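Local coordinates for probable tRNA pseudouridine synthase D (Methanosarcina mazei, PDB 1Z2Z), which probably converts uridine-13 of transfer RNA to pseudouridine, as a member of the TruD family of pseudouridine synthases, at residues L152-T157 with P394-G399; T138-E143 with K407-L412; Y15-T20 with D158-Q163; L390-K395 with F414-G419. All coordinates share one frame; numbering follows the deposited sequence.

Contact 1: L152-T157 with P394-G399; sequences LLKKTT and PKFEAG
This is helix-on-sheet packing in the alpha-beta fold of a pseudouridine synthase. Helix 146-163 supplies residues 152-157. Residues 394-399 form the loop that runs into strand 398-400, which pairs with strand 408-417 of the mixed sheet. Phe-396 carries most of the contact. Its CG sits in the crowded position between the backbone N and the carbonyl carbon (chi1 63°), and this turns the ring toward the helix. One ring face lies against the helix backbone. Leu-153 CB makes a CH-pi contact there, 3.8 Å from the centroid of the Phe-396 ring and 29° off its normal. Lys-154 N lies over the same face, nearer the rim. At the far end of the ring, Phe-396 CZ meets Lys-154 CB at 3.5 Å, while the end of the lysine chain leads away from the loop. Replacing Phe-396 by an alanine would remove this aromatic face and would probably leave the helix loosely held against the loop. Leu-153 also reaches the start of strand 398-400, where its CD1 meets Ala-398 CB at 3.5 Å. Thr-157 OG1 lies beside CD2 and CE2 of the Phe-396 ring, and it also hydrogen-bonds Tyr-429 of helix 423-430. Thr-157 OG1 donates to Leu-153 O at 2.6 Å, approaching from above the carbonyl plane, and that oxygen also accepts from Thr-157 N.

Contact 2: T138-E143 with K407-L412; sequences TVRNIE and KSKAVL
Arg-140 and Lys-409 reach the same face of the sheet by different first torsions. Arg-140 CG is anti to its carbonyl carbon (chi1 -68°), and the chain then runs straight from CG to NE. Lys-409 CG takes the crowded position between the backbone N and the carbonyl carbon (chi1 64°), and its chain is also extended. The two side chains lie side by side, with Arg-140 NH2 3.4 Å from Lys-409 CD. Arg-140 NH2 and Lys-409 NZ, two like charges, are 4.5 Å apart. Arg-140 NE forms a salt bridge with Asp-32, which probably offsets this repulsion. Thr-138 CG2 lies over one face of the guanidinium of Arg-140.

The backbones form an antiparallel pair. Val-139 and Ala-410 form a hydrogen-bonded pair: Val-139 N donates to Ala-410 O at 2.7 Å, and Ala-410 N donates to Val-139 O at 2.7 Å. Beyond it the pairing is interrupted by a G1 beta bulge, in which Asn-141 and Ile-142 both face Ser-408. Asn-141 has the positive phi of the bulge (73°). The bonds between Ile-142 and Ser-408 are weak.

Strand 130-142 thus joins strand 408-417, which also pairs with strand 398-400. Val-139, Ile-142, Ser-408 and Ala-410 share the other face. There Ile-142, Ser-408 and Ala-410 meet helix 146-163, and Val-139 meets Met-430 of helix 423-430.

Contact 3: Y15-T20 with D158-Q163; sequences YSTDTT and DEILAQ
The close-packed side of this contact is small and centred on Thr-17. Its OG1 takes the crowded position between the backbone N and the carbonyl carbon, which leaves CG2 beside the backbone N. That methyl crosses obliquely to Ile-160 and meets its CG1 at 3.9 Å. Both residues are buried. Thr-17 OG1 turns to Lys-431 NZ, which also bonds Thr-19 OG1. One direct hydrogen bond adds to the methyl contact. Asp-18 N donates to Glu-159 OE1 at 3.2 Å with an N-H...O angle of 160°, and the oxygen uses its syn lone pair. Glu-159 is extended beyond CG, so its carboxylate reaches the loop backbone.

In fold terms, the loop between helix 5-8 and strand 33-39 runs along the last turns of helix 146-163. It presents backbone and short polar side chains to the helix.

The outer side is different. Asp-18 is exposed, and its carboxylate comes up to that of Glu-159 with the two planes 34° apart. Asp-18 OD1 and Glu-159 OE1 are modelled 3.0 Å apart, and no direct bond joins these two acceptors. Two like charges lie close here. An alanine in place of Glu-159 would remove the acceptor for Asp-18 N and would probably loosen this part of the loop from the helix. Further along, the amide end of Gln-163 lies beside the side chain of Ser-16.

Contact 4: L390-K395 with F414-G419; sequences LEVKPK and FMLPKG
The two chains run nearly antiparallel, their end-to-end directions 157° apart, and they spread as they go. Pro-394 CA and Phe-414 CA are 4.6 Å apart, whereas Val-392 CA and Met-415 CA are 7.0 Å apart. The wider part is not paired as a sheet. A water lies there, donating to Met-415 O at 2.8 Å and weakly to Glu-391 O at 3.5 Å.

Side chains fill in the rest. Leu-416 is the main partner at the wide end. Its CD1 meets Val-392 CG1 at 3.4 Å, the two side chains crossing obliquely. Leu-390 comes to the same leucine from further along, its CD2 4.2 Å from Leu-416 CG. At the close end Pro-394 CB packs against Phe-414 CB at 4.0 Å. Phe-414 CG takes the crowded position between the backbone N and the carbonyl carbon (chi1 52°), and its ring leads away from the proline to meet Phe-135 of strand 130-142. Helix 423-430 also touches this group, with Val-425 against both Val-392 and Phe-414.

The Phe-414 side chain is about 10 Å from that of Asp-86, the predicted nucleophile. The direct contacts between these segments are apolar. Shape rather than directional bonding therefore holds the side chains together, and a water, bonded to Met-415 O and only weakly to Glu-391 O, bridges two carbonyl oxygens that are both acceptors.

Contacts 2 and 4 are buried, while contacts 1 and 3 are only partly so. Contacts 2 and 4 use successive parts of strand 408-417: the first is backbone pairing within the sheet, the second apolar packing with a bridging water. Contacts 1 and 3 share helix 146-163, which meets an aromatic ring in one and a polar, acidic loop in the other. The hydroxyls of Thr-156 and Thr-19 probably hydrogen-bond to join them. Contact 1 continues into contact 2 through backbone pairing of strand 398-400 with strand 408-417, and into contact 4 through Pro-394 and Lys-395. Contact 4 alone approaches the predicted nucleophile.

Contact 1: L152-T157 with P394-G399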
loop_
_atom_site.group_PDB
_atom_site.type_symbol
_atom_site.label_atom_id
_atom_site.label_comp_id
_atom_site.label_asym_id
_atom_site.label_seq_id
_atom_site.Cartn_x
_atom_site.Cartn_y
_atom_site.Cartn_z
ATOM N N LEU A 152 -23.006 -13.585 6.304
ATOM C CA LEU A 152 -22.218 -13.247 5.131
ATOM C C LEU A 152 -20.778 -13.012 5.576
ATOM O O LEU A 152 -19.833 -13.290 4.840
ATOM C CB LEU A 152 -22.781 -11.983 4.466
ATOM C CG LEU A 152 -22.546 -11.753 2.964
ATOM C CD1 LEU A 152 -23.342 -10.538 2.516
ATOM C CD2 LEU A 152 -21.068 -11.562 2.661
ATOM N N LEU A 153 -20.624 -12.501 6.794
ATOM C CA LEU A 153 -19.308 -12.219 7.361
ATOM C C LEU A 153 -18.575 -13.497 7.750
ATOM O O LEU A 153 -17.381 -13.645 7.482
ATOM C CB LEU A 153 -19.447 -11.325 8.600
ATOM C CG LEU A 153 -19.764 -9.838 8.392
ATOM C CD1 LEU A 153 -20.212 -9.222 9.707
ATOM C CD2 LEU A 153 -18.533 -9.114 7.851
ATOM N N LYS A 154 -19.299 -14.417 8.381
ATOM C CA LYS A 154 -18.716 -15.674 8.826
ATOM C C LYS A 154 -18.172 -16.487 7.664
ATOM O O LYS A 154 -17.140 -17.145 7.788
ATOM C CB LYS A 154 -19.751 -16.499 9.602
ATOM C CG LYS A 154 -19.174 -17.748 10.280
ATOM C CD LYS A 154 -19.138 -18.960 9.343
ATOM C CE LYS A 154 -18.134 -20.020 9.808
ATOM N NZ LYS A 154 -16.713 -19.568 9.623
ATOM N N LYS A 155 -18.869 -16.440 6.535
ATOM C CA LYS A 155 -18.438 -17.186 5.364
ATOM C C LYS A 155 -17.184 -16.537 4.777
ATOM O O LYS A 155 -16.197 -17.223 4.503
ATOM C CB LYS A 155 -19.559 -17.235 4.312
ATOM C CG LYS A 155 -19.714 -18.593 3.614
ATOM C CD LYS A 155 -20.614 -18.500 2.379
ATOM C CE LYS A 155 -20.912 -19.875 1.768
ATOM N NZ LYS A 155 -19.697 -20.662 1.398
ATOM N N THR A 156 -17.216 -15.219 4.602
ATOM C CA THR A 156 -16.071 -14.506 4.046
ATOM C C THR A 156 -14.852 -14.720 4.935
ATOM O O THR A 156 -13.729 -14.821 4.446
ATOM C CB THR A 156 -16.336 -12.984 3.937
ATOM O OG1 THR A 156 -17.627 -12.753 3.352
ATOM C CG2 THR A 156 -15.269 -12.326 3.064
ATOM N N THR A 157 -15.094 -14.781 6.241
ATOM C CA THR A 157 -14.052 -14.995 7.248
ATOM C C THR A 157 -13.488 -16.411 7.097
ATOM O O THR A 157 -12.290 -16.590 6.886
ATOM C CB THR A 157 -14.631 -14.849 8.681
ATOM O OG1 THR A 157 -15.164 -13.532 8.854
ATOM C CG2 THR A 157 -13.559 -15.105 9.724
ATOM N N PRO A 394 -9.013 -11.821 11.049
ATOM C CA PRO A 394 -10.067 -10.893 11.468
ATOM C C PRO A 394 -11.150 -11.461 12.368
ATOM O O PRO A 394 -11.312 -12.675 12.473
ATOM C CB PRO A 394 -10.617 -10.376 10.140
ATOM C CG PRO A 394 -10.419 -11.531 9.222
ATOM C CD PRO A 394 -9.044 -12.021 9.589
ATOM N N LYS A 395 -11.872 -10.556 13.028
ATOM C CA LYS A 395 -12.967 -10.893 13.938
ATOM C C LYS A 395 -14.138 -9.960 13.607
ATOM O O LYS A 395 -14.114 -8.778 13.946
ATOM C CB LYS A 395 -12.517 -10.687 15.389
ATOM C CG LYS A 395 -11.350 -11.580 15.808
ATOM C CD LYS A 395 -10.724 -11.155 17.144
ATOM C CE LYS A 395 -9.874 -9.885 17.002
ATOM N NZ LYS A 395 -9.198 -9.462 18.272
ATOM N N PHE A 396 -15.158 -10.497 12.940
ATOM C CA PHE A 396 -16.316 -9.704 12.541
ATOM C C PHE A 396 -17.371 -9.556 13.633
ATOM O O PHE A 396 -17.362 -10.267 14.638
ATOM C CB PHE A 396 -16.945 -10.304 11.279
ATOM C CG PHE A 396 -17.475 -11.692 11.473
ATOM C CD1 PHE A 396 -18.767 -11.894 11.949
ATOM C CD2 PHE A 396 -16.666 -12.798 11.231
ATOM C CE1 PHE A 396 -19.244 -13.177 12.190
ATOM C CE2 PHE A 396 -17.131 -14.083 11.468
ATOM C CZ PHE A 396 -18.425 -14.276 11.947
ATOM N N GLU A 397 -18.282 -8.617 13.406
ATOM C CA GLU A 397 -19.361 -8.293 14.330
ATOM C C GLU A 397 -20.420 -7.566 13.499
ATOM O O GLU A 397 -20.200 -6.438 13.054
ATOM C CB GLU A 397 -18.820 -7.373 15.432
ATOM C CG GLU A 397 -19.852 -6.809 16.410
ATOM C CD GLU A 397 -20.245 -7.803 17.488
ATOM O OE1 GLU A 397 -19.339 -8.398 18.110
ATOM O OE2 GLU A 397 -21.460 -7.971 17.721
ATOM N N ALA A 398 -21.559 -8.213 13.273
ATOM C CA ALA A 398 -22.617 -7.604 12.480
ATOM C C ALA A 398 -23.711 -7.048 13.365
ATOM O O ALA A 398 -23.715 -7.252 14.581
ATOM C CB ALA A 398 -23.200 -8.614 11.506
ATOM N N GLY A 399 -24.641 -6.341 12.741
ATOM C CA GLY A 399 -25.731 -5.763 13.488
ATOM C C GLY A 399 -26.432 -4.677 12.709
ATOM O O GLY A 399 -26.178 -4.476 11.521
#

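Contact 2: T138-E143 with K407-L412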
loop_
_atom_site.group_PDB
_atom_site.type_symbol
_atom_site.label_atom_id
_atom_site.label_comp_id
_atom_site.label_asym_id
_atom_site.label_seq_id
_atom_site.Cartn_x
_atom_site.Cartn_y
_atom_site.Cartn_z
ATOM N N THR A 138 -15.556 -0.045 10.639
ATOM C CA THR A 138 -17.002 -0.234 10.644
ATOM C C THR A 138 -17.588 0.103 9.283
ATOM O O THR A 138 -17.467 1.235 8.823
ATOM C CB THR A 138 -17.668 0.682 11.674
ATOM O OG1 THR A 138 -17.255 0.298 12.990
ATOM C CG2 THR A 138 -19.192 0.600 11.559
ATOM N N VAL A 139 -18.223 -0.878 8.650
ATOM C CA VAL A 139 -18.841 -0.670 7.350
ATOM C C VAL A 139 -20.311 -0.400 7.682
ATOM O O VAL A 139 -20.889 -1.084 8.531
ATOM C CB VAL A 139 -18.702 -1.949 6.443
ATOM C CG1 VAL A 139 -19.030 -1.618 4.997
ATOM C CG2 VAL A 139 -17.287 -2.519 6.532
ATOM N N ARG A 140 -20.898 0.613 7.044
ATOM C CA ARG A 140 -22.304 0.995 7.269
ATOM C C ARG A 140 -23.089 1.124 5.958
ATOM O O ARG A 140 -22.504 1.325 4.895
ATOM C CB ARG A 140 -22.387 2.346 8.002
ATOM C CG ARG A 140 -21.896 2.360 9.433
ATOM C CD ARG A 140 -22.109 3.733 10.042
ATOM N NE ARG A 140 -21.607 3.827 11.413
ATOM C CZ ARG A 140 -22.097 3.150 12.447
ATOM N NH1 ARG A 140 -21.572 3.297 13.652
ATOM N NH2 ARG A 140 -23.117 2.320 12.285
ATOM N N ASN A 141 -24.414 1.014 6.053
ATOM C CA ASN A 141 -25.313 1.149 4.900
ATOM C C ASN A 141 -25.296 -0.025 3.920
ATOM O O ASN A 141 -25.254 0.157 2.697
ATOM C CB ASN A 141 -25.002 2.435 4.133
ATOM C CG ASN A 141 -26.194 2.941 3.349
ATOM O OD1 ASN A 141 -26.062 3.788 2.465
ATOM N ND2 ASN A 141 -27.373 2.433 3.684
ATOM N N ILE A 142 -25.335 -1.229 4.468
ATOM C CA ILE A 142 -25.337 -2.415 3.649
ATOM C C ILE A 142 -26.767 -2.840 3.336
ATOM O O ILE A 142 -27.633 -2.879 4.218
ATOM C CB ILE A 142 -24.595 -3.574 4.343
ATOM C CG1 ILE A 142 -24.738 -4.852 3.503
ATOM C CG2 ILE A 142 -25.132 -3.760 5.739
ATOM C CD1 ILE A 142 -24.029 -6.067 4.080
ATOM N N GLU A 143 -26.992 -3.161 2.064
ATOM C CA GLU A 143 -28.293 -3.586 1.566
ATOM C C GLU A 143 -28.728 -4.944 2.129
ATOM O O GLU A 143 -29.438 -5.691 1.459
ATOM C CB GLU A 143 -28.260 -3.651 0.026
ATOM C CG GLU A 143 -27.319 -4.734 -0.556
ATOM C CD GLU A 143 -27.259 -4.744 -2.088
ATOM O OE1 GLU A 143 -28.325 -4.873 -2.738
ATOM O OE2 GLU A 143 -26.138 -4.635 -2.644
ATOM N N LYS A 407 -30.760 -0.603 7.275
ATOM C CA LYS A 407 -29.515 -1.204 6.768
ATOM C C LYS A 407 -28.732 -1.802 7.926
ATOM O O LYS A 407 -29.047 -1.571 9.093
ATOM C CB LYS A 407 -28.617 -0.162 6.089
ATOM C CG LYS A 407 -29.327 0.883 5.246
ATOM C CD LYS A 407 -29.877 0.340 3.949
ATOM C CE LYS A 407 -30.746 1.397 3.268
ATOM N NZ LYS A 407 -30.041 2.699 3.033
ATOM N N SER A 408 -27.696 -2.556 7.598
ATOM C CA SER A 408 -26.872 -3.171 8.627
ATOM C C SER A 408 -25.452 -2.580 8.627
ATOM O O SER A 408 -25.104 -1.782 7.758
ATOM C CB SER A 408 -26.830 -4.683 8.400
ATOM O OG SER A 408 -28.142 -5.203 8.287
ATOM N N LYS A 409 -24.645 -2.961 9.609
ATOM C CA LYS A 409 -23.273 -2.476 9.703
ATOM C C LYS A 409 -22.367 -3.643 10.070
ATOM O O LYS A 409 -22.829 -4.641 10.619
ATOM C CB LYS A 409 -23.162 -1.393 10.776
ATOM C CG LYS A 409 -23.473 -1.919 12.167
ATOM C CD LYS A 409 -23.173 -0.906 13.235
ATOM C CE LYS A 409 -23.382 -1.536 14.582
ATOM N NZ LYS A 409 -23.250 -0.557 15.685
ATOM N N ALA A 410 -21.078 -3.518 9.781
ATOM C CA ALA A 410 -20.130 -4.588 10.096
ATOM C C ALA A 410 -18.917 -4.010 10.814
ATOM O O ALA A 410 -18.364 -3.006 10.385
ATOM C CB ALA A 410 -19.701 -5.285 8.814
ATOM N N VAL A 411 -18.508 -4.642 11.908
ATOM C CA VAL A 411 -17.358 -4.167 12.667
ATOM C C VAL A 411 -16.152 -5.087 12.482
ATOM O O VAL A 411 -15.974 -6.031 13.245
ATOM C CB VAL A 411 -17.666 -4.098 14.183
ATOM C CG1 VAL A 411 -16.460 -3.575 14.939
ATOM C CG2 VAL A 411 -18.863 -3.205 14.430
ATOM N N LEU A 412 -15.323 -4.805 11.480
ATOM C CA LEU A 412 -14.135 -5.611 11.209
ATOM C C LEU A 412 -12.930 -5.182 12.037
ATOM O O LEU A 412 -12.397 -4.100 11.822
ATOM C CB LEU A 412 -13.766 -5.511 9.732
ATOM C CG LEU A 412 -14.568 -6.393 8.775
ATOM C CD1 LEU A 412 -14.331 -5.955 7.332
ATOM C CD2 LEU A 412 -14.159 -7.853 8.988
#

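Contact 3: Y15-T20 with D158-Q163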
loop_
_atom_site.group_PDB
_atom_site.type_symbol
_atom_site.label_atom_id
_atom_site.label_comp_id
_atom_site.label_asym_id
_atom_site.label_seq_id
_atom_site.Cartn_x
_atom_site.Cartn_y
_atom_site.Cartn_z
ATOM N N TYR A 15 -11.267 -11.997 -6.576
ATOM C CA TYR A 15 -11.289 -12.071 -5.119
ATOM C C TYR A 15 -10.985 -13.495 -4.656
ATOM O O TYR A 15 -11.597 -14.449 -5.141
ATOM C CB TYR A 15 -12.679 -11.679 -4.609
ATOM C CG TYR A 15 -13.141 -10.288 -4.991
ATOM C CD1 TYR A 15 -12.795 -9.183 -4.216
ATOM C CD2 TYR A 15 -13.962 -10.077 -6.102
ATOM C CE1 TYR A 15 -13.264 -7.903 -4.530
ATOM C CE2 TYR A 15 -14.434 -8.795 -6.424
ATOM C CZ TYR A 15 -14.082 -7.718 -5.632
ATOM O OH TYR A 15 -14.537 -6.455 -5.926
ATOM N N SER A 16 -10.060 -13.645 -3.709
ATOM C CA SER A 16 -9.716 -14.974 -3.203
ATOM C C SER A 16 -10.958 -15.629 -2.580
ATOM O O SER A 16 -11.052 -16.856 -2.469
ATOM C CB SER A 16 -8.602 -14.880 -2.156
ATOM O OG SER A 16 -9.126 -14.700 -0.854
ATOM N N THR A 17 -11.916 -14.802 -2.178
ATOM C CA THR A 17 -13.146 -15.298 -1.580
ATOM C C THR A 17 -14.277 -15.224 -2.609
ATOM O O THR A 17 -14.330 -14.294 -3.413
ATOM C CB THR A 17 -13.540 -14.450 -0.364
ATOM O OG1 THR A 17 -13.810 -13.112 -0.798
ATOM C CG2 THR A 17 -12.419 -14.429 0.668
ATOM N N ASP A 18 -15.179 -16.202 -2.584
ATOM C CA ASP A 18 -16.305 -16.225 -3.522
ATOM C C ASP A 18 -17.588 -15.686 -2.876
ATOM O O ASP A 18 -18.683 -15.849 -3.419
ATOM C CB ASP A 18 -16.552 -17.651 -4.006
ATOM C CG ASP A 18 -16.818 -18.600 -2.864
ATOM O OD1 ASP A 18 -15.974 -19.495 -2.623
ATOM O OD2 ASP A 18 -17.866 -18.436 -2.197
ATOM N N THR A 19 -17.450 -15.062 -1.710
ATOM C CA THR A 19 -18.593 -14.498 -1.009
ATOM C C THR A 19 -19.081 -13.261 -1.739
ATOM O O THR A 19 -18.371 -12.690 -2.571
ATOM C CB THR A 19 -18.233 -14.091 0.423
ATOM O OG1 THR A 19 -16.982 -13.382 0.418
ATOM C CG2 THR A 19 -18.132 -15.314 1.308
ATOM N N THR A 20 -20.297 -12.838 -1.414
ATOM C CA THR A 20 -20.882 -11.677 -2.060
ATOM C C THR A 20 -20.370 -10.384 -1.449
ATOM O O THR A 20 -20.083 -10.316 -0.255
ATOM C CB THR A 20 -22.432 -11.740 -2.004
ATOM O OG1 THR A 20 -22.987 -10.545 -2.560
ATOM C CG2 THR A 20 -22.900 -11.909 -0.585
ATOM N N ASP A 158 -14.367 -17.410 7.210
ATOM C CA ASP A 158 -13.984 -18.813 7.083
ATOM C C ASP A 158 -13.027 -19.059 5.925
ATOM O O ASP A 158 -11.948 -19.626 6.112
ATOM C CB ASP A 158 -15.210 -19.712 6.892
ATOM C CG ASP A 158 -14.900 -20.950 6.042
ATOM O OD1 ASP A 158 -14.887 -20.844 4.792
ATOM O OD2 ASP A 158 -14.650 -22.032 6.620
ATOM N N GLU A 159 -13.423 -18.658 4.721
ATOM C CA GLU A 159 -12.559 -18.873 3.572
ATOM C C GLU A 159 -11.228 -18.215 3.824
ATOM O O GLU A 159 -10.179 -18.768 3.493
ATOM C CB GLU A 159 -13.189 -18.323 2.291
ATOM C CG GLU A 159 -14.209 -19.268 1.682
ATOM C CD GLU A 159 -14.843 -18.732 0.418
ATOM O OE1 GLU A 159 -14.112 -18.427 -0.548
ATOM O OE2 GLU A 159 -16.087 -18.617 0.386
ATOM N N ILE A 160 -11.269 -17.038 4.438
ATOM C CA ILE A 160 -10.046 -16.304 4.732
ATOM C C ILE A 160 -9.179 -17.071 5.714
ATOM O O ILE A 160 -8.007 -17.342 5.452
ATOM C CB ILE A 160 -10.365 -14.920 5.303
ATOM C CG1 ILE A 160 -10.930 -14.030 4.198
ATOM C CG2 ILE A 160 -9.115 -14.300 5.882
ATOM C CD1 ILE A 160 -11.284 -12.642 4.654
ATOM N N LEU A 161 -9.770 -17.428 6.844
ATOM C CA LEU A 161 -9.051 -18.163 7.865
ATOM C C LEU A 161 -8.424 -19.414 7.265
ATOM O O LEU A 161 -7.306 -19.786 7.619
ATOM C CB LEU A 161 -10.006 -18.530 9.003
ATOM C CG LEU A 161 -9.639 -18.057 10.420
ATOM C CD1 LEU A 161 -9.205 -16.588 10.420
ATOM C CD2 LEU A 161 -10.838 -18.260 11.329
ATOM N N ALA A 162 -9.147 -20.042 6.341
ATOM C CA ALA A 162 -8.694 -21.265 5.678
ATOM C C ALA A 162 -7.584 -21.025 4.657
ATOM O O ALA A 162 -6.593 -21.756 4.622
ATOM C CB ALA A 162 -9.873 -21.949 4.999
ATOM N N GLN A 163 -7.760 -20.013 3.818
ATOM C CA GLN A 163 -6.767 -19.699 2.801
ATOM C C GLN A 163 -5.509 -19.113 3.434
ATOM O O GLN A 163 -4.492 -18.920 2.763
ATOM C CB GLN A 163 -7.333 -18.699 1.797
ATOM C CG GLN A 163 -6.304 -18.299 0.773
ATOM C CD GLN A 163 -6.710 -17.091 -0.030
ATOM O OE1 GLN A 163 -7.001 -16.024 0.527
ATOM N NE2 GLN A 163 -6.716 -17.239 -1.355
#

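Contact 4: L390-K395 with F414-G419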
loop_
_atom_site.group_PDB
_atom_site.type_symbol
_atom_site.label_atom_id
_atom_site.label_comp_id
_atom_site.label_asym_id
_atom_site.label_seq_id
_atom_site.Cartn_x
_atom_site.Cartn_y
_atom_site.Cartn_z
ATOM N N LEU A 390 -1.211 -12.571 2.739
ATOM C CA LEU A 390 -1.007 -11.542 3.733
ATOM C C LEU A 390 -1.692 -11.994 5.016
ATOM O O LEU A 390 -2.890 -11.788 5.196
ATOM C CB LEU A 390 -1.596 -10.225 3.239
ATOM C CG LEU A 390 -1.163 -8.958 3.987
ATOM C CD1 LEU A 390 -1.324 -7.762 3.070
ATOM C CD2 LEU A 390 -1.956 -8.797 5.269
ATOM N N GLU A 391 -0.925 -12.625 5.897
ATOM C CA GLU A 391 -1.443 -13.123 7.162
ATOM C C GLU A 391 -2.440 -12.138 7.763
ATOM O O GLU A 391 -2.149 -10.942 7.876
ATOM C CB GLU A 391 -0.280 -13.365 8.131
ATOM C CG GLU A 391 -0.680 -13.722 9.564
ATOM C CD GLU A 391 -1.285 -15.105 9.689
ATOM O OE1 GLU A 391 -1.708 -15.473 10.811
ATOM O OE2 GLU A 391 -1.336 -15.825 8.670
ATOM N N VAL A 392 -3.617 -12.654 8.118
ATOM C CA VAL A 392 -4.703 -11.881 8.725
ATOM C C VAL A 392 -5.734 -12.816 9.352
ATOM O O VAL A 392 -6.168 -13.779 8.729
ATOM C CB VAL A 392 -5.442 -10.981 7.688
ATOM C CG1 VAL A 392 -4.605 -9.770 7.349
ATOM C CG2 VAL A 392 -5.726 -11.757 6.426
ATOM N N LYS A 393 -6.121 -12.531 10.588
ATOM C CA LYS A 393 -7.115 -13.342 11.281
ATOM C C LYS A 393 -8.157 -12.413 11.895
ATOM O O LYS A 393 -8.204 -12.230 13.111
ATOM C CB LYS A 393 -6.444 -14.178 12.372
ATOM C CG LYS A 393 -7.393 -15.094 13.117
ATOM C CD LYS A 393 -6.639 -16.112 13.945
ATOM C CE LYS A 393 -7.616 -17.113 14.502
ATOM N NZ LYS A 393 -8.527 -17.534 13.398
ATOM N N PRO A 394 -9.013 -11.821 11.049
ATOM C CA PRO A 394 -10.067 -10.893 11.468
ATOM C C PRO A 394 -11.150 -11.461 12.368
ATOM O O PRO A 394 -11.312 -12.675 12.473
ATOM C CB PRO A 394 -10.617 -10.376 10.140
ATOM C CG PRO A 394 -10.419 -11.531 9.222
ATOM C CD PRO A 394 -9.044 -12.021 9.589
ATOM N N LYS A 395 -11.872 -10.556 13.028
ATOM C CA LYS A 395 -12.967 -10.893 13.938
ATOM C C LYS A 395 -14.138 -9.960 13.607
ATOM O O LYS A 395 -14.114 -8.778 13.946
ATOM C CB LYS A 395 -12.517 -10.687 15.389
ATOM C CG LYS A 395 -11.350 -11.580 15.808
ATOM C CD LYS A 395 -10.724 -11.155 17.144
ATOM C CE LYS A 395 -9.874 -9.885 17.002
ATOM N NZ LYS A 395 -9.198 -9.462 18.272
ATOM N N PHE A 414 -9.053 -6.252 13.171
ATOM C CA PHE A 414 -7.925 -7.158 13.021
ATOM C C PHE A 414 -6.621 -6.402 13.250
ATOM O O PHE A 414 -6.622 -5.322 13.843
ATOM C CB PHE A 414 -7.963 -7.746 11.619
ATOM C CG PHE A 414 -8.070 -6.708 10.537
ATOM C CD1 PHE A 414 -6.935 -6.114 10.004
ATOM C CD2 PHE A 414 -9.300 -6.328 10.040
ATOM C CE1 PHE A 414 -7.035 -5.140 8.994
ATOM C CE2 PHE A 414 -9.403 -5.358 9.034
ATOM C CZ PHE A 414 -8.271 -4.777 8.513
HETATM N N MSE A 415 -5.506 -6.972 12.809
HETATM C CA MSE A 415 -4.234 -6.280 12.952
HETATM C C MSE A 415 -3.259 -6.640 11.864
HETATM O O MSE A 415 -3.223 -7.774 11.400
HETATM C CB MSE A 415 -3.609 -6.548 14.299
HETATM C CG MSE A 415 -3.197 -7.941 14.514
HETATM SE SE MSE A 415 -1.911 -7.834 15.899
HETATM C CE MSE A 415 -0.356 -7.729 14.699
ATOM N N LEU A 416 -2.479 -5.651 11.457
ATOM C CA LEU A 416 -1.504 -5.815 10.397
ATOM C C LEU A 416 -0.107 -5.328 10.838
ATOM O O LEU A 416 0.011 -4.536 11.763
ATOM C CB LEU A 416 -1.996 -5.045 9.170
ATOM C CG LEU A 416 -2.836 -5.790 8.124
ATOM C CD1 LEU A 416 -3.683 -6.862 8.753
ATOM C CD2 LEU A 416 -3.683 -4.786 7.378
ATOM N N PRO A 417 0.970 -5.830 10.203
ATOM C CA PRO A 417 2.345 -5.431 10.541
ATOM C C PRO A 417 2.771 -4.215 9.734
ATOM O O PRO A 417 2.312 -4.039 8.611
ATOM C CB PRO A 417 3.146 -6.655 10.145
ATOM C CG PRO A 417 2.442 -7.059 8.873
ATOM C CD PRO A 417 0.990 -7.022 9.333
ATOM N N LYS A 418 3.667 -3.394 10.280
ATOM C CA LYS A 418 4.103 -2.198 9.557
ATOM C C LYS A 418 4.457 -2.495 8.110
ATOM O O LYS A 418 5.268 -3.374 7.830
ATOM C CB LYS A 418 5.309 -1.535 10.229
ATOM C CG LYS A 418 6.477 -2.452 10.495
ATOM C CD LYS A 418 7.767 -1.662 10.619
ATOM C CE LYS A 418 8.876 -2.492 11.253
ATOM N NZ LYS A 418 10.183 -1.776 11.137
ATOM N N GLY A 419 3.842 -1.748 7.199
ATOM C CA GLY A 419 4.101 -1.935 5.792
ATOM C C GLY A 419 2.881 -2.466 5.081
ATOM O O GLY A 419 2.812 -2.397 3.859
HETATM O O HOH W 1 -2.169 -10.345 11.307
#